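Local structure of Sca-family protein (Rickettsia rickettsii, 4LQ8) at residues F206-Q211 against I292-H297; V216-Y221 against G299-L304; K283-G288 against E332-G337. The protein probably acts in cell adhesion as surface cell antigen 4 of Rickettsia, of which this chain is the N-terminal head portion. All coordinates share one frame; numbering follows the deposited sequence.

Contact 1 of 3, residues F206-Q211 against I292-H297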
ATOM      1  N   PHE A 206       4.084  15.543 -15.710  1.00 25.91           N
ATOM      2  CA  PHE A 206       5.241  14.712 -16.002  1.00 25.03           C
ATOM      3  C   PHE A 206       4.777  13.497 -16.784  1.00 27.91           C
ATOM      4  O   PHE A 206       3.600  13.130 -16.716  1.00 26.11           O
ATOM      5  CB  PHE A 206       6.000  14.317 -14.713  1.00 24.87           C
ATOM      6  CG  PHE A 206       5.241  13.446 -13.748  1.00 24.04           C
ATOM      7  CD1 PHE A 206       5.304  12.058 -13.843  1.00 23.47           C
ATOM      8  CD2 PHE A 206       4.451  14.010 -12.750  1.00 25.01           C
ATOM      9  CE1 PHE A 206       4.582  11.256 -12.975  1.00 23.26           C
ATOM     10  CE2 PHE A 206       3.734  13.201 -11.869  1.00 25.97           C
ATOM     11  CZ  PHE A 206       3.838  11.827 -11.965  1.00 23.74           C
ATOM     12  N   THR A 207       5.697  12.876 -17.506  1.00 25.70           N
ATOM     13  CA  THR A 207       5.446  11.662 -18.270  1.00 25.46           C
ATOM     14  C   THR A 207       6.231  10.494 -17.670  1.00 30.07           C
ATOM     15  O   THR A 207       7.398  10.631 -17.301  1.00 27.77           O
ATOM     16  CB  THR A 207       5.797  11.872 -19.759  1.00 34.16           C
ATOM     17  OG1 THR A 207       4.912  12.850 -20.298  1.00 31.52           O
ATOM     18  CG2 THR A 207       5.690  10.582 -20.580  1.00 31.17           C
ATOM     19  N   LEU A 208       5.580   9.343 -17.588  1.00 29.50           N
ATOM     20  CA  LEU A 208       6.198   8.109 -17.145  1.00 30.26           C
ATOM     21  C   LEU A 208       6.009   7.059 -18.243  1.00 37.13           C
ATOM     22  O   LEU A 208       5.356   7.327 -19.257  1.00 37.18           O
ATOM     23  CB  LEU A 208       5.684   7.655 -15.754  1.00 29.82           C
ATOM     24  CG  LEU A 208       4.189   7.579 -15.509  1.00 35.07           C
ATOM     25  CD1 LEU A 208       3.589   6.335 -16.190  1.00 36.88           C
ATOM     26  CD2 LEU A 208       3.891   7.536 -14.010  1.00 34.39           C
ATOM     27  N   ALA A 209       6.608   5.888 -18.075  1.00 34.98           N
ATOM     28  CA  ALA A 209       6.449   4.845 -19.083  1.00 35.02           C
ATOM     29  C   ALA A 209       5.896   3.592 -18.449  1.00 38.14           C
ATOM     30  O   ALA A 209       6.251   3.267 -17.312  1.00 35.53           O
ATOM     31  CB  ALA A 209       7.777   4.550 -19.764  1.00 36.16           C
ATOM     32  N   LYS A 210       5.011   2.898 -19.176  1.00 36.62           N
ATOM     33  CA  LYS A 210       4.487   1.588 -18.765  1.00 37.03           C
ATOM     34  C   LYS A 210       5.628   0.581 -19.028  1.00 44.24           C
ATOM     35  O   LYS A 210       6.579   0.911 -19.756  1.00 43.68           O
ATOM     36  CB  LYS A 210       3.270   1.184 -19.607  1.00 38.82           C
ATOM     37  CG  LYS A 210       2.045   2.052 -19.423  1.00 41.99           C
ATOM     38  CD  LYS A 210       0.903   1.442 -20.199  1.00 47.35           C
ATOM     39  CE  LYS A 210      -0.289   2.348 -20.255  1.00 52.11           C
ATOM     40  NZ  LYS A 210      -1.390   1.750 -21.058  1.00 60.06           N
ATOM     41  N   GLN A 211       5.535  -0.643 -18.461  1.00 42.25           N
ATOM     42  CA  GLN A 211       6.563  -1.674 -18.655  1.00 42.47           C
ATOM     43  C   GLN A 211       6.848  -1.952 -20.148  1.00 45.86           C
ATOM     44  O   GLN A 211       7.994  -2.204 -20.498  1.00 46.26           O
ATOM     45  CB  GLN A 211       6.236  -2.967 -17.874  1.00 43.45           C
ATOM     46  CG  GLN A 211       7.458  -3.882 -17.685  1.00 54.15           C
ATOM     47  CD  GLN A 211       7.115  -5.353 -17.535  1.00 82.35           C
ATOM     48  OE1 GLN A 211       6.205  -5.901 -18.184  1.00 79.41           O
ATOM     49  NE2 GLN A 211       7.880  -6.045 -16.705  1.00 74.82           N
ATOM     50  N   ILE A 292       6.057  10.743  -6.491  1.00 20.86           N
ATOM     51  CA  ILE A 292       4.761  10.168  -6.203  1.00 19.80           C
ATOM     52  C   ILE A 292       4.743   8.668  -6.509  1.00 24.15           C
ATOM     53  O   ILE A 292       5.350   8.223  -7.477  1.00 22.33           O
ATOM     54  CB  ILE A 292       3.602  10.973  -6.881  1.00 21.49           C
ATOM     55  CG1 ILE A 292       2.218  10.672  -6.217  1.00 19.73           C
ATOM     56  CG2 ILE A 292       3.565  10.787  -8.396  1.00 21.94           C
ATOM     57  CD1 ILE A 292       2.086  11.176  -4.672  1.00 19.57           C
ATOM     58  N   ALA A 293       4.049   7.895  -5.665  1.00 22.89           N
ATOM     59  CA  ALA A 293       3.896   6.459  -5.868  1.00 21.76           C
ATOM     60  C   ALA A 293       2.984   6.262  -7.059  1.00 24.87           C
ATOM     61  O   ALA A 293       2.034   7.018  -7.244  1.00 22.69           O
ATOM     62  CB  ALA A 293       3.253   5.818  -4.632  1.00 22.14           C
ATOM     63  N   TYR A 294       3.279   5.267  -7.878  1.00 23.88           N
ATOM     64  CA  TYR A 294       2.408   4.910  -8.997  1.00 23.73           C
ATOM     65  C   TYR A 294       2.466   3.422  -9.224  1.00 28.58           C
ATOM     66  O   TYR A 294       3.394   2.752  -8.748  1.00 27.48           O
ATOM     67  CB  TYR A 294       2.690   5.725 -10.295  1.00 23.37           C
ATOM     68  CG  TYR A 294       3.883   5.282 -11.108  1.00 22.09           C
ATOM     69  CD1 TYR A 294       5.137   5.858 -10.912  1.00 23.52           C
ATOM     70  CD2 TYR A 294       3.748   4.333 -12.124  1.00 21.46           C
ATOM     71  CE1 TYR A 294       6.224   5.509 -11.718  1.00 23.90           C
ATOM     72  CE2 TYR A 294       4.834   3.952 -12.910  1.00 21.73           C
ATOM     73  CZ  TYR A 294       6.067   4.554 -12.716  1.00 29.80           C
ATOM     74  OH  TYR A 294       7.120   4.180 -13.513  1.00 29.64           O
ATOM     75  N   ILE A 295       1.465   2.911  -9.950  1.00 25.85           N
ATOM     76  CA  ILE A 295       1.335   1.506 -10.309  1.00 26.50           C
ATOM     77  C   ILE A 295       0.731   1.416 -11.703  1.00 32.63           C
ATOM     78  O   ILE A 295      -0.018   2.297 -12.133  1.00 33.63           O
ATOM     79  CB  ILE A 295       0.444   0.695  -9.287  1.00 28.81           C
ATOM     80  CG1 ILE A 295      -0.925   1.364  -9.090  1.00 28.91           C
ATOM     81  CG2 ILE A 295       1.149   0.502  -7.925  1.00 30.47           C
ATOM     82  CD1 ILE A 295      -1.991   0.522  -9.070  1.00 38.60           C
ATOM     83  N   GLU A 296       1.016   0.322 -12.366  1.00 29.22           N
ATOM     84  CA  GLU A 296       0.399  -0.073 -13.613  1.00 29.83           C
ATOM     85  C   GLU A 296      -0.534  -1.173 -13.118  1.00 33.10           C
ATOM     86  O   GLU A 296      -0.097  -1.985 -12.319  1.00 31.66           O
ATOM     87  CB  GLU A 296       1.452  -0.615 -14.575  1.00 31.21           C
ATOM     88  CG  GLU A 296       0.975  -0.570 -16.011  1.00 40.19           C
ATOM     89  CD  GLU A 296       1.990  -1.069 -17.016  1.00 58.55           C
ATOM     90  OE1 GLU A 296       3.212  -1.016 -16.731  1.00 45.68           O
ATOM     91  OE2 GLU A 296       1.554  -1.503 -18.104  1.00 53.49           O
ATOM     92  N   HIS A 297      -1.823  -1.123 -13.458  1.00 29.62           N
ATOM     93  CA  HIS A 297      -2.829  -2.063 -12.974  1.00 28.60           C
ATOM     94  C   HIS A 297      -3.882  -2.205 -14.050  1.00 34.81           C
ATOM     95  O   HIS A 297      -4.464  -1.197 -14.483  1.00 34.97           O
ATOM     96  CB  HIS A 297      -3.465  -1.521 -11.671  1.00 28.65           C
ATOM     97  CG  HIS A 297      -3.716  -2.595 -10.644  1.00 31.12           C
ATOM     98  ND1 HIS A 297      -4.886  -3.358 -10.656  1.00 31.87           N
ATOM     99  CD2 HIS A 297      -2.915  -3.032  -9.641  1.00 31.04           C
ATOM    100  CE1 HIS A 297      -4.767  -4.208  -9.652  1.00 30.68           C
ATOM    101  NE2 HIS A 297      -3.600  -4.051  -9.008  1.00 30.70           N
TER
HETATM  102  O   HOH W   1       8.504   5.576 -15.598  1.00 35.06           O
HETATM  103  O   HOH W   2       6.881   1.975 -15.077  1.00 38.55           O
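With chi1 of 79°, Tyr294 carries CG between its backbone N and carbonyl carbon, the crowded position, and Leu208 adopts the same choice from the other side, so the two side chains run at each other tip to tip. The methyl CD2 of Leu208 settles over the centre of the Tyr294 ring, 3.5 Å from its centroid and almost on the ring normal, a CH-pi contact that spreads evenly over all six ring carbons. Beyond the ring, two waters link the hydroxyl to the backbone of Ala209. One accepts from Ala209 N and lies 2.9 Å from Tyr294 OH; the other, in the ring plane at its edge, donates to Ala209 O at 2.7 Å.

The strands belong to different beta sheets that pack face to face, their axes 9.9 Å apart and crossing at -45°. Where they are widest apart, Phe206 CZ touches Ile292 CG2 at 3.7 Å. At the converging end Glu296, extended with CG anti to its backbone N, reaches across to the chain beyond strand 206-209. Its OE1 accepts from Gln211 N at 2.9 Å through the syn lone pair, in a nearly straight bond (172°). Its OE2 lies against the aliphatic part of Lys210, whose NZ continues past the carboxylate to the carbonyl of Gly299.

Contact 2 of 3, residues V216-Y221 against G299-L304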
ATOM      1  N   VAL A 216       2.852   7.799 -20.694  1.00 33.61           N
ATOM      2  CA  VAL A 216       1.587   8.268 -20.119  1.00 30.59           C
ATOM      3  C   VAL A 216       1.857   9.591 -19.398  1.00 32.98           C
ATOM      4  O   VAL A 216       2.740   9.653 -18.526  1.00 30.67           O
ATOM      5  CB  VAL A 216       0.955   7.210 -19.145  1.00 32.79           C
ATOM      6  CG1 VAL A 216      -0.282   7.752 -18.440  1.00 31.22           C
ATOM      7  CG2 VAL A 216       0.628   5.896 -19.859  1.00 33.41           C
ATOM      8  N   GLN A 217       1.083  10.639 -19.732  1.00 28.82           N
ATOM      9  CA  GLN A 217       1.211  11.896 -19.019  1.00 28.01           C
ATOM     10  C   GLN A 217       0.328  11.880 -17.778  1.00 31.88           C
ATOM     11  O   GLN A 217      -0.853  11.537 -17.871  1.00 30.94           O
ATOM     12  CB  GLN A 217       0.862  13.110 -19.885  1.00 29.64           C
ATOM     13  CG  GLN A 217       1.196  14.409 -19.113  1.00 40.06           C
ATOM     14  CD  GLN A 217       0.961  15.654 -19.898  1.00 61.50           C
ATOM     15  OE1 GLN A 217      -0.093  16.270 -19.777  1.00 59.25           O
ATOM     16  NE2 GLN A 217       1.944  16.063 -20.689  1.00 53.43           N
ATOM     17  N   ILE A 218       0.900  12.272 -16.628  1.00 27.26           N
ATOM     18  CA  ILE A 218       0.171  12.430 -15.374  1.00 25.81           C
ATOM     19  C   ILE A 218      -0.098  13.926 -15.300  1.00 31.41           C
ATOM     20  O   ILE A 218       0.832  14.708 -15.122  1.00 31.21           O
ATOM     21  CB  ILE A 218       0.972  11.912 -14.132  1.00 26.94           C
ATOM     22  CG1 ILE A 218       1.352  10.403 -14.256  1.00 26.19           C
ATOM     23  CG2 ILE A 218       0.229  12.223 -12.798  1.00 25.46           C
ATOM     24  CD1 ILE A 218       0.188   9.380 -14.384  1.00 30.65           C
ATOM     25  N   SER A 219      -1.344  14.329 -15.477  1.00 28.77           N
ATOM     26  CA  SER A 219      -1.688  15.749 -15.448  1.00 29.35           C
ATOM     27  C   SER A 219      -2.161  16.203 -14.060  1.00 32.81           C
ATOM     28  O   SER A 219      -2.217  17.392 -13.798  1.00 33.68           O
ATOM     29  CB  SER A 219      -2.709  16.076 -16.536  1.00 32.87           C
ATOM     30  OG  SER A 219      -3.846  15.242 -16.425  1.00 42.26           O
ATOM     31  N   SER A 220      -2.450  15.254 -13.153  1.00 28.75           N
ATOM     32  CA  SER A 220      -2.847  15.600 -11.787  1.00 27.67           C
ATOM     33  C   SER A 220      -2.660  14.394 -10.890  1.00 28.28           C
ATOM     34  O   SER A 220      -2.888  13.264 -11.320  1.00 27.37           O
ATOM     35  CB  SER A 220      -4.307  16.062 -11.744  1.00 31.53           C
ATOM     36  OG  SER A 220      -4.675  16.525 -10.460  1.00 38.88           O
ATOM     37  N   TYR A 221      -2.257  14.637  -9.636  1.00 23.22           N
ATOM     38  CA  TYR A 221      -2.094  13.590  -8.632  1.00 22.50           C
ATOM     39  C   TYR A 221      -2.274  14.230  -7.262  1.00 26.64           C
ATOM     40  O   TYR A 221      -2.318  15.457  -7.162  1.00 25.56           O
ATOM     41  CB  TYR A 221      -0.720  12.856  -8.748  1.00 23.13           C
ATOM     42  CG  TYR A 221       0.483  13.716  -8.414  1.00 24.39           C
ATOM     43  CD1 TYR A 221       0.955  13.812  -7.107  1.00 26.08           C
ATOM     44  CD2 TYR A 221       1.150  14.431  -9.402  1.00 25.61           C
ATOM     45  CE1 TYR A 221       2.069  14.590  -6.790  1.00 25.46           C
ATOM     46  CE2 TYR A 221       2.271  15.212  -9.100  1.00 26.49           C
ATOM     47  CZ  TYR A 221       2.735  15.271  -7.795  1.00 30.90           C
ATOM     48  OH  TYR A 221       3.781  16.094  -7.472  1.00 31.86           O
ATOM     49  N   GLY A 299      -3.380  -2.764 -17.110  1.00 34.14           N
ATOM     50  CA  GLY A 299      -2.890  -2.027 -18.273  1.00 35.35           C
ATOM     51  C   GLY A 299      -3.009  -0.509 -18.192  1.00 40.59           C
ATOM     52  O   GLY A 299      -2.695   0.176 -19.168  1.00 40.87           O
ATOM     53  N   GLU A 300      -3.442   0.045 -17.030  1.00 35.04           N
ATOM     54  CA  GLU A 300      -3.585   1.495 -16.843  1.00 32.83           C
ATOM     55  C   GLU A 300      -2.651   1.972 -15.743  1.00 34.63           C
ATOM     56  O   GLU A 300      -2.292   1.207 -14.853  1.00 32.88           O
ATOM     57  CB  GLU A 300      -5.037   1.877 -16.494  1.00 34.31           C
ATOM     58  CG  GLU A 300      -6.069   1.574 -17.573  1.00 52.49           C
ATOM     59  CD  GLU A 300      -6.001   2.463 -18.799  1.00 79.33           C
ATOM     60  OE1 GLU A 300      -6.509   3.603 -18.730  1.00 90.01           O
ATOM     61  OE2 GLU A 300      -5.435   2.023 -19.827  1.00 72.02           O
ATOM     62  N   ILE A 301      -2.305   3.255 -15.772  1.00 30.40           N
ATOM     63  CA  ILE A 301      -1.453   3.884 -14.778  1.00 27.83           C
ATOM     64  C   ILE A 301      -2.303   4.605 -13.749  1.00 27.66           C
ATOM     65  O   ILE A 301      -3.237   5.306 -14.101  1.00 27.29           O
ATOM     66  CB  ILE A 301      -0.377   4.810 -15.436  1.00 30.73           C
ATOM     67  CG1 ILE A 301       0.674   3.974 -16.234  1.00 31.89           C
ATOM     68  CG2 ILE A 301       0.292   5.736 -14.402  1.00 29.31           C
ATOM     69  CD1 ILE A 301       1.784   3.193 -15.375  1.00 38.36           C
ATOM     70  N   TYR A 302      -1.960   4.433 -12.483  1.00 21.81           N
ATOM     71  CA  TYR A 302      -2.613   5.117 -11.380  1.00 21.23           C
ATOM     72  C   TYR A 302      -1.528   5.624 -10.460  1.00 24.38           C
ATOM     73  O   TYR A 302      -0.485   4.984 -10.350  1.00 22.69           O
ATOM     74  CB  TYR A 302      -3.506   4.159 -10.558  1.00 21.31           C
ATOM     75  CG  TYR A 302      -4.606   3.502 -11.351  1.00 24.90           C
ATOM     76  CD1 TYR A 302      -5.865   4.083 -11.448  1.00 27.52           C
ATOM     77  CD2 TYR A 302      -4.408   2.275 -11.967  1.00 25.87           C
ATOM     78  CE1 TYR A 302      -6.887   3.480 -12.179  1.00 28.81           C
ATOM     79  CE2 TYR A 302      -5.413   1.677 -12.722  1.00 27.54           C
ATOM     80  CZ  TYR A 302      -6.661   2.269 -12.804  1.00 34.94           C
ATOM     81  OH  TYR A 302      -7.647   1.667 -13.544  1.00 35.54           O
ATOM     82  N   THR A 303      -1.786   6.741  -9.760  1.00 20.77           N
ATOM     83  CA  THR A 303      -0.861   7.212  -8.740  1.00 19.88           C
ATOM     84  C   THR A 303      -1.513   6.888  -7.403  1.00 24.36           C
ATOM     85  O   THR A 303      -2.741   6.756  -7.333  1.00 23.47           O
ATOM     86  CB  THR A 303      -0.549   8.704  -8.883  1.00 21.46           C
ATOM     87  OG1 THR A 303      -1.763   9.455  -8.741  1.00 23.41           O
ATOM     88  CG2 THR A 303       0.149   9.036 -10.205  1.00 16.16           C
ATOM     89  N   LEU A 304      -0.700   6.756  -6.350  1.00 21.88           N
ATOM     90  CA  LEU A 304      -1.205   6.563  -4.999  1.00 22.55           C
ATOM     91  C   LEU A 304      -0.916   7.864  -4.240  1.00 26.12           C
ATOM     92  O   LEU A 304      -0.070   8.634  -4.683  1.00 25.51           O
ATOM     93  CB  LEU A 304      -0.593   5.316  -4.315  1.00 22.53           C
ATOM     94  CG  LEU A 304      -0.821   3.954  -5.038  1.00 28.47           C
ATOM     95  CD1 LEU A 304      -0.216   2.841  -4.250  1.00 28.76           C
ATOM     96  CD2 LEU A 304      -2.294   3.620  -5.129  1.00 33.70           C
TER
HETATM   97  O   HOH W   3      -2.728  10.618 -10.926  1.00 20.99           O
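Two beta sheets meet face to face here, and the contact is a piece of the apolar layer between them, where strand 215-224 of the antiparallel sheet lies across strand 300-304 of the mixed one. Three side chains of the first strand and two of the second point inward. Ile301 is met by two of them. Its branch CG2, anti to the backbone N, takes the tip of Ile218, with CD1 at 3.6 Å from Ile301 CG2 and the two chains crossing at about a right angle. The other branch, CG1, meets Val216 CG2 more loosely, at 4.1 Å, in an oblique crossing. Two residues further along the strand, Thr303 directs its methyl CG2 at Ile218 CG2, tip to tip.

The local axes lie 9.0 Å apart and cross at only -26°, close to the angle of about -30° at which twisted sheets pack in aligned beta sandwiches. Strand 215-224 is not regular throughout, however: it is interrupted at Ser219 and Ser220, and the chain bends so that Tyr221 brings its CB against Thr303 OG1, at 3.6 Å. The Tyr221 ring itself turns away, towards Ile292.

Thr303 brings a polar group into this layer. Its OG1 occupies the crowded position between backbone N and carbonyl carbon (chi1 61°), which leaves the methyl for the isoleucine and turns the hydroxyl to the break in the opposite strand. There Thr303 OG1 donates to a water at 2.7 Å, and that water donates in turn to Ser220 O, also at 2.7 Å, joining the two sheets where strand 215-224 is broken.

Contact 3 of 3, residues K283-G288 against E332-G337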
ATOM      1  N   LYS A 283       5.835   1.582  -7.725  1.00 23.09           N
ATOM      2  CA  LYS A 283       6.835   2.412  -8.414  1.00 22.62           C
ATOM      3  C   LYS A 283       6.777   3.838  -7.842  1.00 24.87           C
ATOM      4  O   LYS A 283       5.759   4.233  -7.285  1.00 22.82           O
ATOM      5  CB  LYS A 283       6.609   2.461  -9.952  1.00 25.20           C
ATOM      6  CG  LYS A 283       6.429   1.115 -10.678  1.00 29.27           C
ATOM      7  CD  LYS A 283       7.671   0.270 -10.604  1.00 37.97           C
ATOM      8  CE  LYS A 283       7.692  -0.825 -11.631  1.00 42.40           C
ATOM      9  NZ  LYS A 283       9.020  -1.492 -11.614  1.00 45.56           N
ATOM     10  N   PHE A 284       7.837   4.610  -8.054  1.00 21.86           N
ATOM     11  CA  PHE A 284       7.923   6.015  -7.683  1.00 21.63           C
ATOM     12  C   PHE A 284       8.325   6.778  -8.917  1.00 25.51           C
ATOM     13  O   PHE A 284       9.223   6.349  -9.663  1.00 25.13           O
ATOM     14  CB  PHE A 284       8.898   6.264  -6.505  1.00 22.79           C
ATOM     15  CG  PHE A 284       8.289   5.748  -5.217  1.00 23.73           C
ATOM     16  CD1 PHE A 284       7.295   6.469  -4.559  1.00 25.21           C
ATOM     17  CD2 PHE A 284       8.650   4.505  -4.709  1.00 26.61           C
ATOM     18  CE1 PHE A 284       6.684   5.961  -3.405  1.00 26.65           C
ATOM     19  CE2 PHE A 284       8.060   4.013  -3.538  1.00 28.17           C
ATOM     20  CZ  PHE A 284       7.071   4.738  -2.906  1.00 25.90           C
ATOM     21  N   ALA A 285       7.618   7.889  -9.158  1.00 20.56           N
ATOM     22  CA  ALA A 285       7.829   8.751 -10.306  1.00 20.61           C
ATOM     23  C   ALA A 285       9.025   9.681 -10.016  1.00 24.31           C
ATOM     24  O   ALA A 285       8.846  10.829  -9.641  1.00 24.30           O
ATOM     25  CB  ALA A 285       6.551   9.541 -10.588  1.00 20.59           C
ATOM     26  N   GLY A 286      10.236   9.163 -10.178  1.00 22.58           N
ATOM     27  CA  GLY A 286      11.461   9.917  -9.886  1.00 23.88           C
ATOM     28  C   GLY A 286      12.179   9.296  -8.693  1.00 30.71           C
ATOM     29  O   GLY A 286      11.702   8.304  -8.127  1.00 28.72           O
ATOM     30  N   THR A 287      13.314   9.864  -8.307  1.00 30.36           N
ATOM     31  CA  THR A 287      14.268   9.395  -7.279  1.00 32.43           C
ATOM     32  C   THR A 287      14.181  10.152  -5.946  1.00 36.29           C
ATOM     33  O   THR A 287      14.601   9.621  -4.914  1.00 39.56           O
ATOM     34  CB  THR A 287      15.722   9.521  -7.837  1.00 48.04           C
ATOM     35  OG1 THR A 287      15.760   9.047  -9.179  1.00 53.66           O
ATOM     36  CG2 THR A 287      16.747   8.755  -7.011  1.00 49.44           C
ATOM     37  N   GLY A 288      13.681  11.376  -5.979  1.00 28.59           N
ATOM     38  CA  GLY A 288      13.587  12.216  -4.793  1.00 27.03           C
ATOM     39  C   GLY A 288      12.507  11.787  -3.833  1.00 29.02           C
ATOM     40  O   GLY A 288      11.674  10.939  -4.156  1.00 27.88           O
ATOM     41  N   GLU A 332      11.520   4.955 -10.510  1.00 28.61           N
ATOM     42  CA  GLU A 332      11.579   4.835 -11.963  1.00 27.36           C
ATOM     43  C   GLU A 332      11.840   6.178 -12.575  1.00 31.05           C
ATOM     44  O   GLU A 332      11.655   7.202 -11.924  1.00 30.88           O
ATOM     45  CB  GLU A 332      10.265   4.237 -12.521  1.00 27.20           C
ATOM     46  CG  GLU A 332       9.998   2.792 -12.134  1.00 28.86           C
ATOM     47  CD  GLU A 332      10.933   1.725 -12.689  1.00 47.12           C
ATOM     48  OE1 GLU A 332      11.823   2.059 -13.501  1.00 37.01           O
ATOM     49  OE2 GLU A 332      10.781   0.548 -12.296  1.00 45.40           O
ATOM     50  N   ASP A 333      12.278   6.169 -13.826  1.00 30.24           N
ATOM     51  CA  ASP A 333      12.602   7.366 -14.583  1.00 32.22           C
ATOM     52  C   ASP A 333      11.349   8.106 -15.061  1.00 36.28           C
ATOM     53  O   ASP A 333      10.336   7.485 -15.387  1.00 36.59           O
ATOM     54  CB  ASP A 333      13.468   6.977 -15.782  1.00 35.83           C
ATOM     55  CG  ASP A 333      14.409   8.057 -16.229  1.00 51.95           C
ATOM     56  OD1 ASP A 333      14.627   9.020 -15.448  1.00 55.04           O
ATOM     57  OD2 ASP A 333      14.959   7.937 -17.346  1.00 60.44           O
ATOM     58  N   ILE A 334      11.405   9.436 -15.073  1.00 31.13           N
ATOM     59  CA  ILE A 334      10.299  10.266 -15.554  1.00 29.73           C
ATOM     60  C   ILE A 334      10.838  11.475 -16.307  1.00 31.34           C
ATOM     61  O   ILE A 334      12.015  11.801 -16.173  1.00 29.93           O
ATOM     62  CB  ILE A 334       9.279  10.686 -14.462  1.00 32.33           C
ATOM     63  CG1 ILE A 334       9.914  11.607 -13.388  1.00 31.47           C
ATOM     64  CG2 ILE A 334       8.539   9.487 -13.839  1.00 34.24           C
ATOM     65  CD1 ILE A 334       8.799  12.492 -12.634  1.00 24.14           C
ATOM     66  N   ILE A 335       9.961  12.143 -17.074  1.00 26.70           N
ATOM     67  CA  ILE A 335      10.245  13.387 -17.779  1.00 26.80           C
ATOM     68  C   ILE A 335       9.341  14.429 -17.131  1.00 29.79           C
ATOM     69  O   ILE A 335       8.123  14.274 -17.159  1.00 28.78           O
ATOM     70  CB  ILE A 335       9.981  13.282 -19.290  1.00 30.39           C
ATOM     71  CG1 ILE A 335      10.631  11.997 -19.886  1.00 32.22           C
ATOM     72  CG2 ILE A 335      10.447  14.561 -20.001  1.00 29.48           C
ATOM     73  CD1 ILE A 335      10.176  11.603 -21.352  1.00 39.99           C
ATOM     74  N   ILE A 336       9.919  15.442 -16.512  1.00 26.12           N
ATOM     75  CA  ILE A 336       9.132  16.474 -15.852  1.00 26.67           C
ATOM     76  C   ILE A 336       8.929  17.628 -16.822  1.00 30.40           C
ATOM     77  O   ILE A 336       9.913  18.155 -17.349  1.00 29.55           O
ATOM     78  CB  ILE A 336       9.770  16.912 -14.492  1.00 29.50           C
ATOM     79  CG1 ILE A 336       9.877  15.692 -13.533  1.00 29.23           C
ATOM     80  CG2 ILE A 336       8.926  18.023 -13.840  1.00 29.60           C
ATOM     81  CD1 ILE A 336      11.055  15.723 -12.603  1.00 37.00           C
ATOM     82  N   GLY A 337       7.669  18.021 -17.029  1.00 26.51           N
ATOM     83  CA  GLY A 337       7.343  19.124 -17.932  1.00 28.60           C
ATOM     84  C   GLY A 337       6.243  18.760 -18.907  1.00 34.90           C
ATOM     85  O   GLY A 337       5.559  17.767 -18.722  1.00 31.14           O
TER
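The peptide group joining Ala285 to Gly286 has one face under Ile334, whose CD1 stands above the carbonyl at 3.4 Å from Ala285 O, while CG2 of the same side chain lies 3.8 Å from Ala285 CB. Gly286 N donates to Glu332 O at 3.0 Å in a bent bond (134°), meeting that carbonyl in its plane; the carbonyl of Phe284 is likewise met in its plane, by Glu332 N at 2.8 Å. The Phe284 ring leads away from this pairing and meets Tyr311 of helix 308-320, the planes at about 50°.

At the carboxylate of Glu332, OE2 turns its anti lone pair to Lys283 NZ, 2.8 Å away, forming a salt bridge; Gln330 OE1 is a second partner of the ammonium. Both chains bend at chi2, which lays Lys283 CD and CE alongside the acid.

Ala285 is the centre of an inverse gamma turn, and Gly286 follows with backbone angles (phi 113°) that call for glycine. The two backbone bonds flank a parallel bridge between Ala285 and Glu332, the last pairing of strands 282-285 and 329-332 before both chains leave the mixed beta sheet.

Contacts 1 and 2 lie between an antiparallel sheet and a mixed one; contact 3 sits where the chain passes from mixed to antiparallel. Along the chain their segments interleave: the first halves of contacts 1, 2 and 3 come in that order, then the second halves likewise. Contacts 1 and 2 have centres about 6 Å apart and use neighbouring strands of both sheets. Contact 3 lies about 8 Å from contact 1 and 12 Å from contact 2, centre to centre. It completes the arrangement, for strand 282-285 pairs with 292-297 in the mixed sheet, while 335-336 crosses to pair with 206-209. The chain's C-terminal end thereby stitches together the two sheets of this head domain.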